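Local atomic coordinates of DNA alpha-glucosyltransferase (PDB entry 1Y6G), a protein that is a bacteriophage T4 DNA glucosyltransferase of the GT-B clan, its chain folded around two parallel beta sheets. Residues Tyr115-Ser120 with Phe141-Asn146. Sequence-based numbering, arbitrary orientation.
Sequences YQHDHS and FSHSDN. With NCO (cobalt hexammine(III)), chain L.
Tyr115 and Phe141, neighbours on adjacent parallel strands, lie side by side and point the same way, their rings forming an offset stack with centroids 4.3 Å apart and planes only 6° from parallel. In both, CG sits beside the backbone N and anti to the carbonyl carbon, a shared choice that sends the rings out together; Tyr115 CE1 comes 3.4 Å from Phe141 CG, and the hydroxyl end reaches over the far rim of the phenylalanine. Helix 390-402 packs against both. Between the backbones, just after the stacked pair, Gln116 N donates to Phe141 O (2.9 Å, N-H...O angle 164°), a parallel-sheet bond at the point where strand 111-115 gives way to loop.

Beyond the strand ends the pairing turns from apolar to polar, at the C-terminal ends of two inner strands of the parallel, Rossmann-like sheet. His143 presents its ring edge to the loop, CD2 lying 3.2 Å from His117 O, while His119 CE1 stands over a face of the same ring; His143 ND1 is hydrogen-bonded to Ser307 OG. Cobalt hexammine(III) takes three acceptors from the loop: His117 O from N2 (2.6 Å), Asp118 OD2 from N4 (2.9 Å) and His119 NE2 from N3 (2.8 Å). A carbonyl, a carboxylate and an imidazole from consecutive residues thus gather the ammine ligands, and Asp118 probably offsets part of the complex's positive charge.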
loop_
_atom_site.group_PDB
_atom_site.type_symbol
_atom_site.label_atom_id
_atom_site.label_comp_id
_atom_site.label_asym_id
_atom_site.label_seq_id
_atom_site.Cartn_x
_atom_site.Cartn_y
_atom_site.Cartn_z
ATOM N N TYR D 115 18.588 20.230 -6.754
ATOM C CA TYR D 115 19.153 19.151 -5.964
ATOM C C TYR D 115 18.003 18.178 -5.751
ATOM O O TYR D 115 17.039 18.513 -5.077
ATOM C CB TYR D 115 19.618 19.658 -4.591
ATOM C CG TYR D 115 20.997 20.255 -4.554
ATOM C CD1 TYR D 115 22.110 19.468 -4.266
ATOM C CD2 TYR D 115 21.200 21.598 -4.849
ATOM C CE1 TYR D 115 23.392 19.998 -4.279
ATOM C CE2 TYR D 115 22.484 22.145 -4.876
ATOM C CZ TYR D 115 23.573 21.339 -4.594
ATOM O OH TYR D 115 24.839 21.868 -4.669
ATOM N N GLN D 116 18.081 16.995 -6.349
ATOM C CA GLN D 116 17.041 15.998 -6.142
ATOM C C GLN D 116 17.471 15.252 -4.883
ATOM O O GLN D 116 18.577 14.736 -4.833
ATOM C CB GLN D 116 16.951 15.059 -7.342
ATOM C CG GLN D 116 16.051 13.850 -7.125
ATOM C CD GLN D 116 14.731 14.181 -6.458
ATOM O OE1 GLN D 116 13.989 15.080 -6.886
ATOM N NE2 GLN D 116 14.420 13.439 -5.406
ATOM N N HIS D 117 16.610 15.205 -3.869
ATOM C CA HIS D 117 16.974 14.569 -2.617
ATOM C C HIS D 117 16.423 13.198 -2.313
ATOM O O HIS D 117 16.980 12.489 -1.480
ATOM C CB HIS D 117 16.615 15.491 -1.469
ATOM C CG HIS D 117 17.569 16.621 -1.295
ATOM N ND1 HIS D 117 18.642 16.554 -0.436
ATOM C CD2 HIS D 117 17.661 17.813 -1.925
ATOM C CE1 HIS D 117 19.358 17.657 -0.547
ATOM N NE2 HIS D 117 18.784 18.437 -1.445
ATOM N N ASP D 118 15.327 12.822 -2.960
ATOM C CA ASP D 118 14.726 11.516 -2.715
ATOM C C ASP D 118 15.389 10.415 -3.506
ATOM O O ASP D 118 16.263 10.668 -4.330
ATOM C CB ASP D 118 13.222 11.561 -2.986
ATOM C CG ASP D 118 12.459 12.294 -1.877
ATOM O OD1 ASP D 118 11.216 12.426 -1.966
ATOM O OD2 ASP D 118 13.117 12.741 -0.903
ATOM N N HIS D 119 14.990 9.183 -3.225
ATOM C CA HIS D 119 15.573 8.029 -3.894
ATOM C C HIS D 119 14.586 7.315 -4.791
ATOM O O HIS D 119 14.616 7.463 -6.013
ATOM C CB HIS D 119 16.068 7.050 -2.853
ATOM C CG HIS D 119 16.900 7.684 -1.792
ATOM N ND1 HIS D 119 18.199 8.087 -2.010
ATOM C CD2 HIS D 119 16.622 7.974 -0.502
ATOM C CE1 HIS D 119 18.690 8.595 -0.894
ATOM N NE2 HIS D 119 17.752 8.538 0.036
ATOM N N SER D 120 13.721 6.534 -4.153
ATOM C CA SER D 120 12.695 5.743 -4.817
ATOM C C SER D 120 11.739 6.546 -5.676
ATOM O O SER D 120 11.478 7.708 -5.389
ATOM C CB SER D 120 11.879 5.009 -3.766
ATOM O OG SER D 120 11.382 5.943 -2.822
ATOM N N PHE D 141 21.918 17.700 -9.165
ATOM C CA PHE D 141 22.596 16.757 -8.289
ATOM C C PHE D 141 21.604 15.697 -7.862
ATOM O O PHE D 141 20.399 15.949 -7.807
ATOM C CB PHE D 141 23.118 17.433 -7.014
ATOM C CG PHE D 141 24.191 18.452 -7.241
ATOM C CD1 PHE D 141 23.882 19.713 -7.716
ATOM C CD2 PHE D 141 25.514 18.153 -6.965
ATOM C CE1 PHE D 141 24.877 20.659 -7.911
ATOM C CE2 PHE D 141 26.522 19.099 -7.162
ATOM C CZ PHE D 141 26.200 20.349 -7.635
ATOM N N SER D 142 22.115 14.510 -7.560
ATOM C CA SER D 142 21.283 13.411 -7.087
ATOM C C SER D 142 22.184 12.574 -6.218
ATOM O O SER D 142 23.399 12.771 -6.198
ATOM C CB SER D 142 20.747 12.574 -8.241
ATOM O OG SER D 142 21.789 11.851 -8.846
ATOM N N HIS D 143 21.605 11.637 -5.496
ATOM C CA HIS D 143 22.404 10.826 -4.605
ATOM C C HIS D 143 23.103 9.653 -5.263
ATOM O O HIS D 143 24.181 9.242 -4.843
ATOM C CB HIS D 143 21.528 10.303 -3.479
ATOM C CG HIS D 143 21.167 11.334 -2.459
ATOM N ND1 HIS D 143 22.013 11.690 -1.431
ATOM C CD2 HIS D 143 20.032 12.050 -2.279
ATOM C CE1 HIS D 143 21.414 12.576 -0.657
ATOM N NE2 HIS D 143 20.211 12.811 -1.149
ATOM N N SER D 144 22.492 9.114 -6.305
ATOM C CA SER D 144 23.057 7.943 -6.943
ATOM C C SER D 144 22.942 7.972 -8.455
ATOM O O SER D 144 21.938 8.428 -9.014
ATOM C CB SER D 144 22.361 6.692 -6.385
ATOM O OG SER D 144 22.857 5.496 -6.956
ATOM N N ASP D 145 23.986 7.472 -9.109
ATOM C CA ASP D 145 24.025 7.424 -10.551
ATOM C C ASP D 145 23.070 6.359 -11.038
ATOM O O ASP D 145 22.628 6.408 -12.179
ATOM C CB ASP D 145 25.445 7.135 -11.014
ATOM C CG ASP D 145 26.412 8.272 -10.676
ATOM O OD1 ASP D 145 26.261 9.380 -11.251
ATOM O OD2 ASP D 145 27.318 8.065 -9.836
ATOM N N ASN D 146 22.735 5.420 -10.153
ATOM C CA ASN D 146 21.813 4.320 -10.460
ATOM C C ASN D 146 20.450 4.465 -9.790
ATOM O O ASN D 146 19.653 3.522 -9.775
ATOM C CB ASN D 146 22.417 2.979 -10.037
ATOM C CG ASN D 146 23.676 2.653 -10.793
ATOM O OD1 ASN D 146 23.686 2.673 -12.019
ATOM N ND2 ASN D 146 24.749 2.351 -10.069
HETATM CO CO NCO L . 15.755 11.716 2.322
HETATM N N1 NCO L . 16.806 12.476 3.861
HETATM N N2 NCO L . 16.822 12.872 1.067
HETATM N N3 NCO L . 17.132 10.253 2.145
HETATM N N4 NCO L . 14.716 10.954 0.768
HETATM N N5 NCO L . 14.684 10.554 3.572
HETATM N N6 NCO L . 14.382 13.188 2.516
#